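Local coordinates for glycosyl hydrolase, family 38 (Enterococcus faecalis, PDB 5KBP), which probably hydrolyses alpha-mannosidic bonds in carbohydrates as a family 38 glycoside hydrolase, at residues His16-Trp21 with Val233-Val238; Glu20-Tyr25 with Gly758-Phe763; Asp55-Ile60 with Phe89-Asp94; Phe126-Gly131 with Asn192-Gly197. All coordinates share one frame; numbering follows the deposited sequence.

Contact 1 of 4, residues His16-Trp21 with Val233-Val238; sequences HWDREW and VDHQPV
His16 and His235 meet where two loops of the family 38 N-terminal alpha/beta domain run together, one following strand 7-13, the other strand 226-231. The second loop folds as a type II beta turn from Val233 to Gln236, which presents His235 N to His16 O in a bond of 3.0 Å. Val233 O takes Gln236 N within the turn and a weak bond from His16 N. Among the side chains, His16 ND1 donates to Asp234 OD2 over 2.9 Å, a histidine-carboxylate bond in which the oxygen lies in the imidazole plane while the nitrogen stands 53° above the carboxylate plane; OD1 has Tyr194 OH. Asp18 OD2 comes within 3.3 Å of Asp234 OD2, two acceptors on obliquely crossing side chains whose carboxylates are nearly coplanar, a pairing probably unfavourable unless offset by nearby donors. The imidazole of His235 is turned at about a right angle to the Asp18 side chain and gives its NE2 proton to Asp18 O at 2.8 Å, almost straight at 173° and on a carbonyl lone pair. The same ring makes an edge-to-face contact with Trp17: His235 CD2 stands 3.4 Å above the indole plane, displaced toward its rim.

Contact 2 of 4, residues Glu20-Tyr25 with Gly758-Phe763; sequences EWYLPY and GDWGYF
Tyr22 and Phe763 mark the closest backbone approach, with CA atoms 7.2 Å apart, too far for the main chains to share hydrogen bonds. Neither segment is regular: Glu20-Tyr25 runs up to Pro24, the N-cap residue of helix 25-45, while Gly758-Gly761 form a type II' beta turn with Asp759 and Trp760 at its two corners. Asp759 therefore adopts a positive phi of 62°, and the turn sets both corner side chains toward the other segment. Trp760 meets both Trp21 and Tyr22. Its CZ2 atom stands 3.5 Å above the centre of the Tyr22 ring, nearly equidistant from all six carbons, with the planes 85° apart, a T-shaped stack of almost textbook form. A chi1 of 53° puts Tyr22 CG between its backbone N and carbonyl carbon, on the side of Trp760. Together with Trp21 and Phe763 the pair makes an aromatic cluster that joins the N-terminal domain to the loop between strands 745-753 and 772-783 of the beta-rich C-terminal region. The other end of the Trp760 edge faces Trp21 in an offset edge-to-face contact, CD1 lying 3.7 Å from Trp21 CH2. Trp760 NE1 rests over the same indole and, though buried here, has no hydrogen-bond partner in the model. Arg482 of the second subunit makes a cation-pi contact with Trp760. At the rim of Trp21, Asp759 OD2 lies near the ring plane, 3.5 Å from CH2. Phe763 takes the methylene of Tyr22 over its face, with Tyr22 CB 3.9 Å from the ring centroid in a CH-pi contact.

Contact 3 of 4, residues Asp55-Ile60 with Phe89-Asp94; sequences DGQTII and FYILQD
Gln57 and Phe89 form a single beta bridge near the start of helix 59-65, tying it to the loop that leads from strand 84-85 to helix 100-117 in the N-terminal domain. Backbone bonds run in both directions: Phe89 N donates to Gly56 O at 3.2 Å, and Thr58 N to Phe89 O at 2.8 Å. One residue on, Ile59 N reaches Tyr90 O at 3.1 Å, in the carbonyl plane and on a lone pair, which gives the Ile59 amide an acceptor in the other segment. Ile59 CB stands over one face of the Tyr90 ring, offset toward its rim. With CG1 anti to the backbone N (chi1 -159°) and the chain extended beyond it, the isoleucine slants across the ring, bringing CD1 3.6 Å from Tyr90 CZ. Its other branch, CG2, meets Ile91 CG2 at 3.7 Å. Leu92 CG, CD1 and CD2 all gather round Asp55 O, CD1 at 3.2 Å, and CD1 also packs 3.5 Å from Asp55 OD1. Asp55 OD2 is held by Gln57 NE2 of the same segment, at 2.7 Å and from above the carboxylate plane, and by Trp17 N outside it, while the same amide nitrogen also serves Trp17 O. The chemistry thus divides: main-chain bonds join the two loops at one bridge, and for a buried carboxylate next to one leucine methyl, CD1, two N-H donors on OD2 would be expected to stabilise its negative charge.

Contact 4 of 4, residues Phe126-Gly131 with Asn192-Gly197; sequences FPDTFG and NWYSNG
Pro127 and Tyr194 bring together the loops that follow strands 124-126 and 184-189, which flank strand 147-150 in the mixed sheet of the N-terminal domain. The apolar part of the contact is small: Pro127 CB lies 3.7 Å from Tyr194 CD2. Two oxygens also lie at ring edges. Pro127 O sits near the plane of the Tyr194 ring, 3.3 Å from CE2, and Asp128 OD1 lies at the edge of the Trp193 indole, 3.4 Å from CZ2, with the carboxylate plane turned 85° from the ring. Trp193 CG is anti to its backbone N (chi1 -154°), which starts the indole on its way to Asp128. Within the second loop the two aromatics face each other, Tyr194 CE2 standing 3.2 Å above the Trp193 plane. Hydrogen bonds across the two segments are absent. The polar ends have their partners elsewhere: Asp128 OD1 forms a salt bridge with Arg152, and Tyr194 OH, although only 3.6 Å from Asp128 CG, is hydrogen-bonded to Asp234 OD1. The chemistry is therefore consistent with a small contact in which oxygens lie at aromatic C-H edges, probably with weak attraction, while Arg152 and Asp234 help position the carboxylate and the phenol.

Contact 1 is the hub: its centre lies about 12 Å from those of contacts 2, 3 and 4. It shares Glu20 and Trp21 with contact 2, whose Tyr22 OH comes within 3.5 Å of His235 ND1. Toward contact 3 the link is polar, through the bonds of Asp55 and Gln57 to Trp17; toward contact 4, His16 CD2 packs 3.6 Å from Pro127 CG, and the Tyr194-Asp234 hydrogen bond also ties the two. Contacts 3 and 4 meet through Phe89 and Phe126, whereas contact 2 touches neither. Contacts 1, 3 and 4 lie wholly in the N-terminal domain, which carries the active site in family 38 enzymes, but all four are away from the calcium-binding residues Phe253 and Tyr256, with no ion modelled on this chain.

Contact 1 of 4, residues His16-Trp21 with Val233-Val238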
# COMPACT_ATOMS: atom_id res chain seq x y z
N HIS A 16 12.54 -4.43 21.93
CA HIS A 16 11.20 -3.89 21.66
C HIS A 16 11.18 -3.34 20.25
O HIS A 16 11.76 -2.28 19.97
CB HIS A 16 10.85 -2.82 22.68
CG HIS A 16 9.46 -2.27 22.52
ND1 HIS A 16 9.22 -0.99 22.08
CD2 HIS A 16 8.25 -2.84 22.74
CE1 HIS A 16 7.91 -0.79 22.03
NE2 HIS A 16 7.30 -1.89 22.43
N TRP A 17 10.50 -4.04 19.34
CA TRP A 17 10.59 -3.75 17.91
C TRP A 17 9.28 -3.15 17.42
O TRP A 17 8.34 -3.87 17.06
CB TRP A 17 10.94 -5.00 17.13
CG TRP A 17 11.40 -4.66 15.76
CD1 TRP A 17 10.65 -4.64 14.63
CD2 TRP A 17 12.72 -4.26 15.39
NE1 TRP A 17 11.43 -4.25 13.56
CE2 TRP A 17 12.71 -4.02 14.00
CE3 TRP A 17 13.92 -4.09 16.09
CZ2 TRP A 17 13.84 -3.61 13.31
CZ3 TRP A 17 15.05 -3.69 15.39
CH2 TRP A 17 15.00 -3.45 14.02
N ASP A 18 9.22 -1.82 17.39
CA ASP A 18 8.14 -1.14 16.71
C ASP A 18 8.22 -1.42 15.22
O ASP A 18 9.21 -1.08 14.57
CB ASP A 18 8.20 0.37 16.98
CG ASP A 18 8.17 0.69 18.46
OD1 ASP A 18 7.07 0.67 19.05
OD2 ASP A 18 9.24 0.96 19.04
N ARG A 19 7.18 -2.07 14.68
CA ARG A 19 7.23 -2.55 13.30
C ARG A 19 7.41 -1.41 12.31
O ARG A 19 8.11 -1.56 11.30
CB ARG A 19 5.96 -3.35 12.99
CG ARG A 19 6.04 -4.21 11.75
CD ARG A 19 4.92 -5.24 11.75
NE ARG A 19 4.95 -6.08 10.55
CZ ARG A 19 4.26 -5.82 9.44
NH1 ARG A 19 3.50 -4.73 9.37
NH2 ARG A 19 4.34 -6.64 8.41
N GLU A 20 6.80 -0.26 12.59
CA GLU A 20 6.95 0.92 11.75
C GLU A 20 6.73 2.15 12.62
O GLU A 20 5.77 2.20 13.39
CB GLU A 20 5.98 0.90 10.57
CG GLU A 20 4.58 0.41 10.93
CD GLU A 20 3.73 0.16 9.71
OE1 GLU A 20 2.50 -0.04 9.86
OE2 GLU A 20 4.28 0.15 8.58
N TRP A 21 7.63 3.13 12.51
CA TRP A 21 7.56 4.32 13.35
C TRP A 21 8.14 5.54 12.64
O TRP A 21 7.50 6.10 11.75
CB TRP A 21 8.29 4.07 14.67
CG TRP A 21 8.02 5.11 15.72
CD1 TRP A 21 7.06 6.08 15.68
CD2 TRP A 21 8.73 5.29 16.95
NE1 TRP A 21 7.12 6.85 16.82
CE2 TRP A 21 8.14 6.39 17.61
CE3 TRP A 21 9.80 4.63 17.56
CZ2 TRP A 21 8.59 6.84 18.85
CZ3 TRP A 21 10.25 5.08 18.79
CH2 TRP A 21 9.64 6.17 19.42
N VAL A 233 16.09 -2.56 24.36
CA VAL A 233 15.36 -1.30 24.24
C VAL A 233 14.80 -1.20 22.83
O VAL A 233 14.89 -2.15 22.05
CB VAL A 233 16.26 -0.10 24.61
CG1 VAL A 233 17.27 0.18 23.51
CG2 VAL A 233 15.44 1.14 24.97
N ASP A 234 14.20 -0.06 22.49
CA ASP A 234 13.56 0.13 21.19
C ASP A 234 14.56 -0.03 20.06
O ASP A 234 15.52 0.74 19.96
CB ASP A 234 12.90 1.51 21.13
CG ASP A 234 11.85 1.70 22.21
OD1 ASP A 234 12.23 2.05 23.35
OD2 ASP A 234 10.65 1.50 21.92
N HIS A 235 14.33 -1.02 19.20
CA HIS A 235 15.16 -1.27 18.01
C HIS A 235 16.62 -1.49 18.39
O HIS A 235 17.54 -1.07 17.69
CB HIS A 235 15.03 -0.13 17.00
CG HIS A 235 13.64 0.06 16.48
ND1 HIS A 235 13.07 1.31 16.31
CD2 HIS A 235 12.70 -0.83 16.08
CE1 HIS A 235 11.84 1.18 15.84
NE2 HIS A 235 11.60 -0.11 15.69
N GLN A 236 16.83 -2.17 19.51
CA GLN A 236 18.19 -2.40 19.98
C GLN A 236 18.76 -3.66 19.35
O GLN A 236 18.13 -4.72 19.42
CB GLN A 236 18.22 -2.54 21.50
CG GLN A 236 19.61 -2.74 22.09
CD GLN A 236 20.46 -1.48 22.07
OE1 GLN A 236 19.98 -0.40 21.71
NE2 GLN A 236 21.72 -1.62 22.45
N PRO A 237 19.93 -3.59 18.73
CA PRO A 237 20.61 -4.82 18.30
C PRO A 237 20.94 -5.68 19.50
O PRO A 237 21.20 -5.18 20.60
CB PRO A 237 21.87 -4.32 17.60
CG PRO A 237 21.58 -2.89 17.24
CD PRO A 237 20.67 -2.38 18.32
N VAL A 238 20.91 -7.00 19.30
CA VAL A 238 21.19 -7.92 20.40
C VAL A 238 22.64 -7.78 20.82
O VAL A 238 23.55 -7.70 19.98
CB VAL A 238 20.84 -9.36 19.99
CG1 VAL A 238 21.66 -9.81 18.78
CG2 VAL A 238 21.04 -10.31 21.17

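Contact 2 of 4, residues Glu20-Tyr25 with Gly758-Phe763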
# COMPACT_ATOMS: atom_id res chain seq x y z
N GLU A 20 6.80 -0.26 12.59
CA GLU A 20 6.95 0.92 11.75
C GLU A 20 6.73 2.15 12.62
O GLU A 20 5.77 2.20 13.39
CB GLU A 20 5.98 0.90 10.57
CG GLU A 20 4.58 0.41 10.93
CD GLU A 20 3.73 0.16 9.71
OE1 GLU A 20 2.50 -0.04 9.86
OE2 GLU A 20 4.28 0.15 8.58
N TRP A 21 7.63 3.13 12.51
CA TRP A 21 7.56 4.32 13.35
C TRP A 21 8.14 5.54 12.64
O TRP A 21 7.50 6.10 11.75
CB TRP A 21 8.29 4.07 14.67
CG TRP A 21 8.02 5.11 15.72
CD1 TRP A 21 7.06 6.08 15.68
CD2 TRP A 21 8.73 5.29 16.95
NE1 TRP A 21 7.12 6.85 16.82
CE2 TRP A 21 8.14 6.39 17.61
CE3 TRP A 21 9.80 4.63 17.56
CZ2 TRP A 21 8.59 6.84 18.85
CZ3 TRP A 21 10.25 5.08 18.79
CH2 TRP A 21 9.64 6.17 19.42
N TYR A 22 9.34 5.96 13.04
CA TYR A 22 9.95 7.17 12.50
C TYR A 22 10.62 6.95 11.15
O TYR A 22 10.99 7.93 10.50
CB TYR A 22 10.96 7.75 13.50
CG TYR A 22 12.01 6.77 13.98
CD1 TYR A 22 11.78 5.97 15.08
CD2 TYR A 22 13.24 6.67 13.34
CE1 TYR A 22 12.74 5.08 15.53
CE2 TYR A 22 14.21 5.78 13.78
CZ TYR A 22 13.95 4.99 14.88
OH TYR A 22 14.91 4.11 15.33
N LEU A 23 10.79 5.71 10.73
CA LEU A 23 11.28 5.38 9.40
C LEU A 23 10.17 4.74 8.58
O LEU A 23 9.18 4.24 9.13
CB LEU A 23 12.47 4.41 9.50
CG LEU A 23 13.80 4.97 10.01
CD1 LEU A 23 14.82 3.85 10.15
CD2 LEU A 23 14.31 6.05 9.08
N PRO A 24 10.29 4.75 7.25
CA PRO A 24 9.39 3.93 6.43
C PRO A 24 9.49 2.47 6.84
O PRO A 24 10.51 2.03 7.39
CB PRO A 24 9.89 4.16 5.00
CG PRO A 24 10.55 5.50 5.05
CD PRO A 24 11.18 5.58 6.42
N TYR A 25 8.42 1.72 6.58
CA TYR A 25 8.31 0.36 7.10
C TYR A 25 9.52 -0.50 6.72
O TYR A 25 10.10 -1.19 7.57
CB TYR A 25 7.03 -0.30 6.60
CG TYR A 25 7.06 -1.81 6.77
CD1 TYR A 25 6.96 -2.38 8.03
CD2 TYR A 25 7.21 -2.65 5.67
CE1 TYR A 25 7.00 -3.75 8.19
CE2 TYR A 25 7.26 -4.03 5.83
CZ TYR A 25 7.15 -4.57 7.09
OH TYR A 25 7.19 -5.94 7.26
N GLY A 758 6.85 14.15 16.81
CA GLY A 758 7.11 14.45 18.21
C GLY A 758 8.10 13.50 18.85
O GLY A 758 9.04 13.03 18.20
N ASP A 759 7.90 13.23 20.14
CA ASP A 759 8.66 12.23 20.90
C ASP A 759 10.13 12.63 20.93
O ASP A 759 10.44 13.76 21.35
CB ASP A 759 8.36 10.84 20.34
CG ASP A 759 8.71 9.73 21.30
OD1 ASP A 759 7.87 9.40 22.17
OD2 ASP A 759 9.82 9.18 21.20
N TRP A 760 11.06 11.78 20.49
CA TRP A 760 12.48 11.96 20.76
C TRP A 760 13.21 12.81 19.73
O TRP A 760 14.43 12.95 19.82
CB TRP A 760 13.17 10.59 20.87
CG TRP A 760 13.09 9.76 19.61
CD1 TRP A 760 12.08 8.92 19.25
CD2 TRP A 760 14.07 9.68 18.57
NE1 TRP A 760 12.36 8.34 18.04
CE2 TRP A 760 13.58 8.78 17.60
CE3 TRP A 760 15.32 10.29 18.36
CZ2 TRP A 760 14.29 8.47 16.44
CZ3 TRP A 760 16.02 9.98 17.20
CH2 TRP A 760 15.50 9.08 16.26
N GLY A 761 12.51 13.38 18.76
CA GLY A 761 13.19 14.18 17.76
C GLY A 761 12.22 15.00 16.95
O GLY A 761 11.04 15.12 17.28
N TYR A 762 12.74 15.57 15.86
CA TYR A 762 11.93 16.34 14.92
C TYR A 762 11.69 15.48 13.68
O TYR A 762 12.64 15.15 12.95
CB TYR A 762 12.61 17.65 14.54
CG TYR A 762 11.95 18.34 13.37
CD1 TYR A 762 10.63 18.78 13.45
CD2 TYR A 762 12.64 18.56 12.18
CE1 TYR A 762 10.02 19.41 12.38
CE2 TYR A 762 12.03 19.19 11.11
CZ TYR A 762 10.73 19.61 11.21
OH TYR A 762 10.12 20.24 10.15
N PHE A 763 10.43 15.14 13.44
CA PHE A 763 10.02 14.39 12.25
C PHE A 763 8.80 15.10 11.68
O PHE A 763 7.69 14.96 12.20
CB PHE A 763 9.71 12.94 12.59
CG PHE A 763 10.84 12.21 13.26
CD1 PHE A 763 10.95 12.21 14.64
CD2 PHE A 763 11.79 11.53 12.52
CE1 PHE A 763 11.98 11.55 15.27
CE2 PHE A 763 12.83 10.87 13.14
CZ PHE A 763 12.93 10.87 14.52

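Contact 3 of 4, residues Asp55-Ile60 with Phe89-Asp94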
# COMPACT_ATOMS: atom_id res chain seq x y z
N ASP A 55 9.92 -10.01 21.76
CA ASP A 55 9.02 -8.85 21.87
C ASP A 55 7.55 -9.24 21.96
O ASP A 55 6.67 -8.44 21.64
CB ASP A 55 9.25 -7.87 20.71
CG ASP A 55 8.84 -6.46 21.06
OD1 ASP A 55 8.79 -6.13 22.26
OD2 ASP A 55 8.57 -5.67 20.13
N GLY A 56 7.25 -10.47 22.39
CA GLY A 56 5.88 -10.87 22.62
C GLY A 56 4.99 -10.96 21.40
O GLY A 56 3.77 -11.12 21.55
N GLN A 57 5.55 -10.88 20.19
CA GLN A 57 4.77 -10.87 18.96
C GLN A 57 5.33 -11.90 17.99
O GLN A 57 6.54 -11.95 17.77
CB GLN A 57 4.77 -9.47 18.33
CG GLN A 57 6.13 -8.79 18.36
CD GLN A 57 6.14 -7.47 17.63
OE1 GLN A 57 5.41 -7.28 16.65
NE2 GLN A 57 6.96 -6.54 18.10
N THR A 58 4.44 -12.71 17.42
CA THR A 58 4.85 -13.76 16.49
C THR A 58 5.05 -13.25 15.06
O THR A 58 5.65 -13.97 14.25
CB THR A 58 3.80 -14.88 16.47
OG1 THR A 58 2.55 -14.36 16.01
CG2 THR A 58 3.62 -15.47 17.86
N ILE A 59 4.58 -12.04 14.74
CA ILE A 59 4.72 -11.53 13.38
C ILE A 59 6.17 -11.28 13.01
O ILE A 59 6.50 -11.17 11.83
CB ILE A 59 3.88 -10.25 13.19
CG1 ILE A 59 3.59 -10.01 11.71
CG2 ILE A 59 4.59 -9.05 13.80
CD1 ILE A 59 2.81 -8.74 11.44
N ILE A 60 7.06 -11.19 14.01
CA ILE A 60 8.49 -11.02 13.73
C ILE A 60 9.02 -12.23 12.97
O ILE A 60 9.84 -12.09 12.05
CB ILE A 60 9.26 -10.78 15.04
CG1 ILE A 60 8.84 -9.45 15.67
CG2 ILE A 60 10.77 -10.82 14.80
CD1 ILE A 60 9.56 -9.14 16.96
N PHE A 89 1.28 -13.05 21.58
CA PHE A 89 0.46 -12.22 20.70
C PHE A 89 0.96 -12.30 19.27
O PHE A 89 2.06 -12.79 18.98
CB PHE A 89 0.47 -10.76 21.18
CG PHE A 89 -0.14 -10.55 22.54
CD1 PHE A 89 -0.99 -11.49 23.09
CD2 PHE A 89 0.13 -9.40 23.26
CE1 PHE A 89 -1.55 -11.30 24.34
CE2 PHE A 89 -0.43 -9.19 24.51
CZ PHE A 89 -1.27 -10.14 25.05
N TYR A 90 0.13 -11.80 18.35
CA TYR A 90 0.54 -11.66 16.96
C TYR A 90 1.28 -10.35 16.75
O TYR A 90 2.34 -10.31 16.12
CB TYR A 90 -0.68 -11.76 16.04
CG TYR A 90 -0.38 -11.55 14.57
CD1 TYR A 90 0.30 -12.51 13.83
CD2 TYR A 90 -0.81 -10.40 13.92
CE1 TYR A 90 0.56 -12.32 12.49
CE2 TYR A 90 -0.55 -10.21 12.57
CZ TYR A 90 0.13 -11.17 11.86
OH TYR A 90 0.39 -10.97 10.52
N ILE A 91 0.74 -9.25 17.28
CA ILE A 91 1.38 -7.95 17.27
C ILE A 91 1.20 -7.32 18.64
O ILE A 91 0.38 -7.76 19.45
CB ILE A 91 0.83 -7.02 16.16
CG1 ILE A 91 -0.71 -7.06 16.14
CG2 ILE A 91 1.39 -7.41 14.81
CD1 ILE A 91 -1.37 -5.99 16.98
N LEU A 92 1.98 -6.27 18.90
CA LEU A 92 1.84 -5.47 20.11
C LEU A 92 0.95 -4.28 19.79
O LEU A 92 1.39 -3.34 19.11
CB LEU A 92 3.21 -5.02 20.63
CG LEU A 92 4.22 -6.11 20.98
CD1 LEU A 92 5.42 -5.51 21.69
CD2 LEU A 92 3.56 -7.20 21.82
N GLN A 93 -0.28 -4.31 20.27
CA GLN A 93 -1.31 -3.37 19.85
C GLN A 93 -1.44 -2.21 20.84
O GLN A 93 -0.87 -2.20 21.93
CB GLN A 93 -2.66 -4.08 19.71
CG GLN A 93 -3.39 -4.29 21.03
CD GLN A 93 -2.84 -5.46 21.84
OE1 GLN A 93 -1.75 -5.96 21.57
NE2 GLN A 93 -3.61 -5.90 22.83
N ASP A 94 -2.22 -1.22 20.42
CA ASP A 94 -2.78 -0.23 21.34
C ASP A 94 -4.10 -0.77 21.87
O ASP A 94 -4.96 -1.20 21.09
CB ASP A 94 -2.99 1.11 20.65
CG ASP A 94 -3.55 2.16 21.60
OD1 ASP A 94 -4.78 2.20 21.78
OD2 ASP A 94 -2.75 2.95 22.15

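Contact 4 of 4, residues Phe126-Gly131 with Asn192-Gly197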
# COMPACT_ATOMS: atom_id res chain seq x y z
N PHE A 126 2.79 -6.03 27.49
CA PHE A 126 2.38 -4.66 27.19
C PHE A 126 3.47 -3.68 27.62
O PHE A 126 3.24 -2.81 28.45
CB PHE A 126 1.06 -4.33 27.89
CG PHE A 126 -0.04 -5.30 27.60
CD1 PHE A 126 -0.86 -5.14 26.50
CD2 PHE A 126 -0.27 -6.38 28.45
CE1 PHE A 126 -1.88 -6.03 26.24
CE2 PHE A 126 -1.29 -7.27 28.19
CZ PHE A 126 -2.09 -7.10 27.09
N PRO A 127 4.67 -3.79 27.04
CA PRO A 127 5.79 -3.00 27.56
C PRO A 127 5.66 -1.51 27.30
O PRO A 127 6.17 -0.71 28.09
CB PRO A 127 7.00 -3.59 26.83
CG PRO A 127 6.44 -4.08 25.54
CD PRO A 127 5.05 -4.57 25.84
N ASP A 128 4.97 -1.11 26.23
CA ASP A 128 4.90 0.30 25.85
C ASP A 128 3.48 0.73 25.51
O ASP A 128 3.29 1.74 24.82
CB ASP A 128 5.84 0.58 24.67
CG ASP A 128 6.24 2.04 24.58
OD1 ASP A 128 6.22 2.72 25.62
OD2 ASP A 128 6.58 2.49 23.47
N THR A 129 2.47 -0.01 25.97
CA THR A 129 1.09 0.31 25.63
C THR A 129 0.64 1.59 26.33
O THR A 129 0.82 1.74 27.54
CB THR A 129 0.17 -0.85 26.01
OG1 THR A 129 0.69 -2.07 25.46
CG2 THR A 129 -1.24 -0.62 25.46
N PHE A 130 0.06 2.50 25.56
CA PHE A 130 -0.41 3.79 26.09
C PHE A 130 -1.72 3.55 26.83
O PHE A 130 -2.81 3.70 26.27
CB PHE A 130 -0.58 4.81 24.97
CG PHE A 130 0.62 4.95 24.07
CD1 PHE A 130 1.90 4.74 24.56
CD2 PHE A 130 0.47 5.29 22.74
CE1 PHE A 130 3.00 4.87 23.73
CE2 PHE A 130 1.56 5.43 21.91
CZ PHE A 130 2.83 5.21 22.41
N GLY A 131 -1.62 3.17 28.10
CA GLY A 131 -2.80 2.86 28.88
C GLY A 131 -3.28 1.45 28.64
O GLY A 131 -3.29 0.97 27.50
N ASN A 192 11.63 0.22 36.41
CA ASN A 192 12.74 0.97 35.83
C ASN A 192 12.76 0.84 34.31
O ASN A 192 13.83 0.83 33.69
CB ASN A 192 14.07 0.50 36.43
CG ASN A 192 14.33 1.09 37.80
OD1 ASN A 192 14.81 2.22 37.92
ND2 ASN A 192 14.01 0.34 38.84
N TRP A 193 11.57 0.73 33.70
CA TRP A 193 11.39 0.62 32.26
C TRP A 193 11.97 -0.68 31.71
O TRP A 193 12.73 -1.37 32.41
CB TRP A 193 12.01 1.84 31.55
CG TRP A 193 11.38 2.15 30.22
CD1 TRP A 193 12.03 2.27 29.02
CD2 TRP A 193 9.99 2.39 29.96
NE1 TRP A 193 11.12 2.57 28.03
CE2 TRP A 193 9.87 2.65 28.58
CE3 TRP A 193 8.84 2.42 30.75
CZ2 TRP A 193 8.64 2.93 27.98
CZ3 TRP A 193 7.63 2.69 30.16
CH2 TRP A 193 7.54 2.94 28.78
N TYR A 194 11.61 -1.04 30.48
CA TYR A 194 12.12 -2.26 29.86
C TYR A 194 13.52 -2.09 29.28
O TYR A 194 13.90 -2.85 28.38
CB TYR A 194 11.15 -2.75 28.78
CG TYR A 194 10.77 -1.73 27.73
CD1 TYR A 194 11.65 -1.41 26.70
CD2 TYR A 194 9.53 -1.11 27.75
CE1 TYR A 194 11.30 -0.48 25.73
CE2 TYR A 194 9.18 -0.18 26.79
CZ TYR A 194 10.06 0.13 25.78
OH TYR A 194 9.71 1.05 24.82
N SER A 195 14.30 -1.13 29.78
CA SER A 195 15.64 -0.87 29.28
C SER A 195 16.67 -0.73 30.39
O SER A 195 17.77 -0.24 30.13
CB SER A 195 15.65 0.39 28.41
OG SER A 195 15.15 1.51 29.12
N ASN A 196 16.34 -1.14 31.62
CA ASN A 196 17.26 -0.95 32.73
C ASN A 196 18.53 -1.77 32.55
O ASN A 196 19.60 -1.37 33.04
CB ASN A 196 16.58 -1.31 34.05
CG ASN A 196 16.16 -2.76 34.11
OD1 ASN A 196 15.75 -3.34 33.10
ND2 ASN A 196 16.26 -3.36 35.29
N GLY A 197 18.45 -2.90 31.85
CA GLY A 197 19.61 -3.74 31.65
C GLY A 197 20.20 -3.64 30.25
O GLY A 197 20.87 -4.57 29.79